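Local coordinates for ComZ (Thermus thermophilus, PDB 6QVI), which is a competence-associated pilin with a beta-solenoid domain, thought to act as a DNA receptor at the pilus tip during natural transformation, at residues A[329-341]-A[375-387]. Residues are numbered along the deposited sequence; the frame is centred on the assembly and turned at random.
Sequences QAMQSGTLTLDTQ and VLEGIDAVLNRPV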
ATOM      1  N   GLN A 329      27.205 -19.348 -14.606  1.00 85.53           N
ATOM      2  CA  GLN A 329      28.148 -19.957 -13.670  1.00 87.74           C
ATOM      3  C   GLN A 329      27.787 -19.601 -12.226  1.00 88.38           C
ATOM      4  O   GLN A 329      27.865 -20.446 -11.330  1.00 94.44           O
ATOM      5  CB  GLN A 329      29.584 -19.518 -14.001  1.00 99.19           C
ATOM      6  CG  GLN A 329      30.315 -20.210 -15.203  1.00107.92           C
ATOM      7  CD  GLN A 329      31.192 -21.428 -14.792  1.00117.25           C
ATOM      8  OE1 GLN A 329      31.327 -21.747 -13.603  1.00125.40           O
ATOM      9  NE2 GLN A 329      31.800 -22.098 -15.785  1.00110.84           N
ATOM     10  N   ALA A 330      27.358 -18.363 -11.983  1.00 87.59           N
ATOM     11  CA  ALA A 330      27.152 -17.911 -10.611  1.00 85.76           C
ATOM     12  C   ALA A 330      26.053 -18.690  -9.877  1.00 80.64           C
ATOM     13  O   ALA A 330      26.028 -18.683  -8.636  1.00 73.07           O
ATOM     14  CB  ALA A 330      26.848 -16.412 -10.599  1.00 85.19           C
ATOM     15  N   MET A 331      25.136 -19.297 -10.587  1.00 77.08           N
ATOM     16  CA  MET A 331      24.045 -19.945  -9.912  1.00 76.05           C
ATOM     17  C   MET A 331      24.066 -21.403 -10.017  1.00 75.70           C
ATOM     18  O   MET A 331      23.099 -22.046  -9.718  1.00 70.81           O
ATOM     19  CB  MET A 331      22.753 -19.479 -10.515  1.00 76.95           C
ATOM     20  CG  MET A 331      22.841 -18.044 -10.913  1.00 84.14           C
ATOM     21  SD  MET A 331      21.318 -17.528 -11.616  1.00 81.47           S
ATOM     22  CE  MET A 331      21.869 -15.989 -12.285  1.00 87.95           C
ATOM     23  N   GLN A 332      25.207 -21.930 -10.406  1.00 84.30           N
ATOM     24  CA  GLN A 332      25.431 -23.351 -10.576  1.00 82.17           C
ATOM     25  C   GLN A 332      24.925 -24.204  -9.459  1.00 76.08           C
ATOM     26  O   GLN A 332      24.331 -25.212  -9.675  1.00 75.56           O
ATOM     27  CB  GLN A 332      26.918 -23.580 -10.599  1.00 86.34           C
ATOM     28  CG  GLN A 332      27.575 -23.584 -11.951  1.00 92.33           C
ATOM     29  CD  GLN A 332      29.057 -23.725 -11.787  1.00108.76           C
ATOM     30  OE1 GLN A 332      29.553 -23.946 -10.693  1.00111.62           O
ATOM     31  NE2 GLN A 332      29.761 -23.617 -12.863  1.00117.38           N
ATOM     32  N   SER A 333      25.283 -23.814  -8.259  1.00 65.87           N
ATOM     33  CA  SER A 333      24.942 -24.466  -7.024  1.00 69.08           C
ATOM     34  C   SER A 333      23.518 -24.470  -6.589  1.00 85.74           C
ATOM     35  O   SER A 333      23.122 -25.332  -5.838  1.00 95.58           O
ATOM     36  CB  SER A 333      25.677 -23.759  -5.917  1.00 71.23           C
ATOM     37  OG  SER A 333      25.722 -22.370  -6.134  1.00 76.05           O
ATOM     38  N   GLY A 334      22.732 -23.528  -7.073  1.00 86.85           N
ATOM     39  CA  GLY A 334      21.366 -23.370  -6.609  1.00 77.94           C
ATOM     40  C   GLY A 334      21.242 -22.243  -5.623  1.00 73.50           C
ATOM     41  O   GLY A 334      20.140 -21.985  -5.099  1.00 67.56           O
ATOM     42  N   THR A 335      22.341 -21.534  -5.402  1.00 73.35           N
ATOM     43  CA  THR A 335      22.405 -20.401  -4.494  1.00 75.85           C
ATOM     44  C   THR A 335      23.289 -19.376  -5.172  1.00 74.39           C
ATOM     45  O   THR A 335      24.465 -19.645  -5.445  1.00 82.59           O
ATOM     46  CB  THR A 335      22.978 -20.765  -3.114  1.00 79.39           C
ATOM     47  OG1 THR A 335      22.035 -21.560  -2.382  1.00 87.18           O
ATOM     48  CG2 THR A 335      23.301 -19.507  -2.331  1.00 68.17           C
ATOM     49  N   LEU A 336      22.709 -18.207  -5.424  1.00 68.46           N
ATOM     50  CA  LEU A 336      23.398 -17.087  -6.028  1.00 63.08           C
ATOM     51  C   LEU A 336      23.909 -16.245  -4.872  1.00 72.87           C
ATOM     52  O   LEU A 336      23.127 -15.613  -4.164  1.00 75.49           O
ATOM     53  CB  LEU A 336      22.422 -16.272  -6.858  1.00 71.64           C
ATOM     54  CG  LEU A 336      22.826 -15.282  -7.940  1.00 82.72           C
ATOM     55  CD1 LEU A 336      21.537 -14.718  -8.449  1.00 85.70           C
ATOM     56  CD2 LEU A 336      23.686 -14.205  -7.433  1.00 81.17           C
ATOM     57  N   THR A 337      25.212 -16.181  -4.699  1.00 78.28           N
ATOM     58  CA  THR A 337      25.752 -15.334  -3.674  1.00 80.04           C
ATOM     59  C   THR A 337      26.504 -14.293  -4.420  1.00 84.48           C
ATOM     60  O   THR A 337      27.216 -14.583  -5.314  1.00 91.06           O
ATOM     61  CB  THR A 337      26.608 -16.077  -2.649  1.00 86.11           C
ATOM     62  OG1 THR A 337      27.918 -15.523  -2.595  1.00 90.92           O
ATOM     63  CG2 THR A 337      26.686 -17.516  -2.972  1.00 93.83           C
ATOM     64  N   LEU A 338      26.351 -13.059  -4.045  1.00 95.50           N
ATOM     65  CA  LEU A 338      27.025 -11.999  -4.784  1.00 99.61           C
ATOM     66  C   LEU A 338      28.451 -11.857  -4.268  1.00110.25           C
ATOM     67  O   LEU A 338      29.372 -12.377  -4.906  1.00118.04           O
ATOM     68  CB  LEU A 338      26.252 -10.700  -4.658  1.00 96.13           C
ATOM     69  CG  LEU A 338      24.913 -10.750  -5.376  1.00 92.29           C
ATOM     70  CD1 LEU A 338      24.373  -9.377  -5.497  1.00 97.51           C
ATOM     71  CD2 LEU A 338      25.113 -11.280  -6.733  1.00 86.53           C
ATOM     72  N   ASP A 339      28.664 -11.177  -3.145  1.00103.77           N
ATOM     73  CA  ASP A 339      30.000 -11.118  -2.482  1.00106.27           C
ATOM     74  C   ASP A 339      31.062 -10.466  -3.373  1.00111.98           C
ATOM     75  O   ASP A 339      30.810  -9.406  -3.967  1.00120.47           O
ATOM     76  CB  ASP A 339      30.365 -12.519  -2.001  1.00 97.96           C
ATOM     77  CG  ASP A 339      31.266 -12.498  -0.775  1.00103.50           C
ATOM     78  OD1 ASP A 339      31.729 -11.397  -0.399  1.00106.93           O
ATOM     79  OD2 ASP A 339      31.485 -13.571  -0.164  1.00106.40           O
ATOM     80  N   THR A 340      32.262 -11.043  -3.485  1.00117.75           N
ATOM     81  CA  THR A 340      33.465 -10.393  -4.012  1.00125.27           C
ATOM     82  C   THR A 340      33.796 -10.660  -5.493  1.00126.15           C
ATOM     83  O   THR A 340      34.878 -10.260  -5.943  1.00128.88           O
ATOM     84  CB  THR A 340      34.663 -10.774  -3.141  1.00129.21           C
ATOM     85  OG1 THR A 340      35.847 -10.140  -3.637  1.00140.16           O
ATOM     86  CG2 THR A 340      34.841 -12.275  -3.104  1.00123.99           C
ATOM     87  N   GLN A 341      32.998 -11.409  -6.247  1.00120.66           N
ATOM     88  CA  GLN A 341      33.300 -11.536  -7.673  1.00117.70           C
ATOM     89  C   GLN A 341      32.139 -11.050  -8.518  1.00108.10           C
ATOM     90  O   GLN A 341      31.013 -11.524  -8.366  1.00112.97           O
ATOM     91  CB  GLN A 341      33.730 -12.946  -8.060  1.00124.57           C
ATOM     92  CG  GLN A 341      34.084 -12.935  -9.541  1.00131.01           C
ATOM     93  CD  GLN A 341      35.478 -12.333  -9.826  1.00137.17           C
ATOM     94  OE1 GLN A 341      36.417 -12.433  -9.034  1.00142.49           O
ATOM     95  NE2 GLN A 341      35.580 -11.652 -10.986  1.00135.26           N
ATOM     96  N   VAL A 375      13.544 -12.829 -12.219  1.00 57.33           N
ATOM     97  CA  VAL A 375      13.113 -13.837 -11.278  1.00 62.46           C
ATOM     98  C   VAL A 375      13.850 -15.136 -11.445  1.00 61.15           C
ATOM     99  O   VAL A 375      13.898 -15.663 -12.517  1.00 55.01           O
ATOM    100  CB  VAL A 375      11.602 -14.077 -11.319  1.00 58.29           C
ATOM    101  CG1 VAL A 375      11.014 -13.498 -12.548  1.00 63.21           C
ATOM    102  CG2 VAL A 375      11.258 -15.537 -11.252  1.00 54.49           C
ATOM    103  N   LEU A 376      14.390 -15.641 -10.340  1.00 60.22           N
ATOM    104  CA  LEU A 376      15.134 -16.876 -10.274  1.00 54.96           C
ATOM    105  C   LEU A 376      14.344 -17.905  -9.553  1.00 53.86           C
ATOM    106  O   LEU A 376      14.097 -17.754  -8.416  1.00 57.94           O
ATOM    107  CB  LEU A 376      16.385 -16.638  -9.485  1.00 52.37           C
ATOM    108  CG  LEU A 376      16.949 -15.286  -9.800  1.00 54.64           C
ATOM    109  CD1 LEU A 376      18.193 -15.027  -9.008  1.00 54.31           C
ATOM    110  CD2 LEU A 376      17.243 -15.203 -11.264  1.00 56.46           C
ATOM    111  N   GLU A 377      13.954 -18.973 -10.203  1.00 50.82           N
ATOM    112  CA  GLU A 377      13.188 -19.981  -9.532  1.00 60.21           C
ATOM    113  C   GLU A 377      14.039 -21.156  -9.149  1.00 61.15           C
ATOM    114  O   GLU A 377      14.770 -21.648  -9.948  1.00 62.65           O
ATOM    115  CB  GLU A 377      12.067 -20.468 -10.426  1.00 67.86           C
ATOM    116  CG  GLU A 377      11.233 -19.360 -11.016  1.00 78.63           C
ATOM    117  CD  GLU A 377      10.077 -19.851 -11.854  1.00 85.29           C
ATOM    118  OE1 GLU A 377       9.283 -20.687 -11.406  1.00 87.16           O
ATOM    119  OE2 GLU A 377       9.955 -19.386 -12.979  1.00 88.07           O
ATOM    120  N   GLY A 378      13.926 -21.604  -7.914  1.00 53.32           N
ATOM    121  CA  GLY A 378      14.676 -22.737  -7.420  1.00 67.58           C
ATOM    122  C   GLY A 378      16.093 -22.349  -7.144  1.00 68.22           C
ATOM    123  O   GLY A 378      16.986 -23.134  -7.238  1.00 63.72           O
ATOM    124  N   ILE A 379      16.266 -21.123  -6.730  1.00 68.29           N
ATOM    125  CA  ILE A 379      17.578 -20.539  -6.507  1.00 61.58           C
ATOM    126  C   ILE A 379      17.448 -19.686  -5.260  1.00 60.77           C
ATOM    127  O   ILE A 379      16.421 -19.032  -5.072  1.00 62.43           O
ATOM    128  CB  ILE A 379      18.028 -19.676  -7.703  1.00 61.73           C
ATOM    129  CG1 ILE A 379      18.494 -20.554  -8.873  1.00 60.42           C
ATOM    130  CG2 ILE A 379      19.104 -18.674  -7.281  1.00 61.40           C
ATOM    131  CD1 ILE A 379      18.778 -19.759 -10.140  1.00 49.12           C
ATOM    132  N   ASP A 380      18.409 -19.785  -4.359  1.00 69.18           N
ATOM    133  CA  ASP A 380      18.464 -18.837  -3.267  1.00 64.64           C
ATOM    134  C   ASP A 380      19.397 -17.693  -3.648  1.00 62.64           C
ATOM    135  O   ASP A 380      20.212 -17.798  -4.567  1.00 68.08           O
ATOM    136  CB  ASP A 380      18.905 -19.532  -1.981  1.00 70.22           C
ATOM    137  CG  ASP A 380      17.792 -20.419  -1.396  1.00 82.48           C
ATOM    138  OD1 ASP A 380      18.024 -21.224  -0.456  1.00 86.79           O
ATOM    139  OD2 ASP A 380      16.651 -20.290  -1.899  1.00 91.05           O
ATOM    140  N   ALA A 381      19.257 -16.579  -2.952  1.00 57.37           N
ATOM    141  CA  ALA A 381      20.136 -15.454  -3.195  1.00 59.97           C
ATOM    142  C   ALA A 381      20.663 -14.961  -1.867  1.00 65.07           C
ATOM    143  O   ALA A 381      19.899 -14.860  -0.905  1.00 65.99           O
ATOM    144  CB  ALA A 381      19.403 -14.327  -3.949  1.00 57.91           C
ATOM    145  N   VAL A 382      21.958 -14.658  -1.812  1.00 72.19           N
ATOM    146  CA  VAL A 382      22.530 -13.982  -0.656  1.00 78.53           C
ATOM    147  C   VAL A 382      23.368 -12.843  -1.229  1.00 76.96           C
ATOM    148  O   VAL A 382      24.074 -13.032  -2.233  1.00 66.25           O
ATOM    149  CB  VAL A 382      23.401 -14.926   0.228  1.00 73.03           C
ATOM    150  CG1 VAL A 382      22.704 -16.307   0.457  1.00 62.16           C
ATOM    151  CG2 VAL A 382      24.850 -14.968  -0.195  1.00 81.59           C
ATOM    152  N   LEU A 383      23.171 -11.632  -0.697  1.00 78.34           N
ATOM    153  CA  LEU A 383      24.035 -10.489  -0.962  1.00 81.03           C
ATOM    154  C   LEU A 383      24.857 -10.324   0.290  1.00 86.07           C
ATOM    155  O   LEU A 383      24.317  -9.999   1.356  1.00 87.59           O
ATOM    156  CB  LEU A 383      23.266  -9.205  -1.271  1.00 84.98           C
ATOM    157  CG  LEU A 383      22.402  -9.105  -2.497  1.00 83.37           C
ATOM    158  CD1 LEU A 383      21.132  -9.780  -2.200  1.00 81.78           C
ATOM    159  CD2 LEU A 383      22.160  -7.635  -2.718  1.00 89.22           C
ATOM    160  N   ASN A 384      26.150 -10.574   0.168  1.00 93.99           N
ATOM    161  CA  ASN A 384      26.978 -10.732   1.340  1.00 93.09           C
ATOM    162  C   ASN A 384      27.794  -9.500   1.676  1.00 96.64           C
ATOM    163  O   ASN A 384      28.535  -9.531   2.658  1.00101.55           O
ATOM    164  CB  ASN A 384      27.899 -11.927   1.147  1.00 93.74           C
ATOM    165  CG  ASN A 384      28.216 -12.619   2.435  1.00106.99           C
ATOM    166  OD1 ASN A 384      28.388 -13.835   2.480  1.00111.55           O
ATOM    167  ND2 ASN A 384      28.321 -11.839   3.506  1.00114.85           N
ATOM    168  N   ARG A 385      27.631  -8.399   0.954  1.00 97.11           N
ATOM    169  CA  ARG A 385      28.405  -7.208   1.271  1.00101.83           C
ATOM    170  C   ARG A 385      27.551  -5.985   0.981  1.00 94.62           C
ATOM    171  O   ARG A 385      26.616  -6.057   0.176  1.00 93.00           O
ATOM    172  CB  ARG A 385      29.722  -7.159   0.475  1.00107.26           C
ATOM    173  CG  ARG A 385      30.584  -8.408   0.655  1.00118.25           C
ATOM    174  CD  ARG A 385      32.063  -8.104   0.833  1.00126.07           C
ATOM    175  NE  ARG A 385      32.459  -6.912   0.107  1.00126.12           N
ATOM    176  CZ  ARG A 385      33.498  -6.166   0.449  1.00132.28           C
ATOM    177  NH1 ARG A 385      34.226  -6.500   1.508  1.00138.04           N
ATOM    178  NH2 ARG A 385      33.799  -5.083  -0.253  1.00137.16           N
ATOM    179  N   PRO A 386      27.827  -4.853   1.638  1.00 96.49           N
ATOM    180  CA  PRO A 386      27.097  -3.611   1.350  1.00 95.79           C
ATOM    181  C   PRO A 386      27.086  -3.288  -0.137  1.00 95.13           C
ATOM    182  O   PRO A 386      28.093  -3.459  -0.840  1.00 95.04           O
ATOM    183  CB  PRO A 386      27.874  -2.558   2.143  1.00100.03           C
ATOM    184  CG  PRO A 386      28.406  -3.300   3.304  1.00102.20           C
ATOM    185  CD  PRO A 386      28.700  -4.708   2.820  1.00101.99           C
ATOM    186  N   VAL A 387      25.933  -2.875  -0.619  1.00 92.75           N
ATOM    187  CA  VAL A 387      25.775  -2.666  -2.024  1.00 95.97           C
ATOM    188  C   VAL A 387      24.763  -1.597  -2.323  1.00 98.55           C
ATOM    189  O   VAL A 387      23.749  -1.516  -1.701  1.00 94.76           O
ATOM    190  CB  VAL A 387      25.331  -4.003  -2.620  1.00 87.73           C
ATOM    191  CG1 VAL A 387      24.306  -4.635  -1.725  1.00 80.48           C
ATOM    192  CG2 VAL A 387      24.809  -3.881  -4.027  1.00 88.36           C
TER
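With CG anti to the backbone N (chi1 -162°), L336 sends its CD1 methyl to CD1 of L376, the two side chains crossing at about a right angle; L338, its CG instead anti to the carbonyl carbon (chi1 -68°), lies alongside L383, with L338 CD1 3.6 Å from L383 CG. M331 closes this apolar row at the other end, its SD 3.7 Å from I379 CD1. Four backbone hydrogen bonds fix the register between 335-337 and 380-383: D380 N to G334 O, L336 N to D380 O at 2.7 Å, V382 N to L336 O, and L338 N to V382 O at 2.9 Å. Their alternation between strands, with axes 14° apart, identifies a parallel ladder, consistent with neighbouring coils of the beta-solenoid domain. T335, T337, D380 and V382 occupy the other face, where T337 runs beside V382. Beyond the ladder, D339 OD1 rests on the aliphatic part of R385, 3.4 Å from R385 CG, but stays 4.6 Å from R385 NE, too far for a salt bridge; R385 NH2 forms its salt bridge with E366 OE2. With an alanine at D339, R385 would probably lose this carboxylate neighbour along its aliphatic part. L338 and L383 both pack on L368 of strand 366-371, while strand 380-383 is flanked by 335-337 and, across from it, by the parallel strand 409-415, whose N412 N binds D380 OD2.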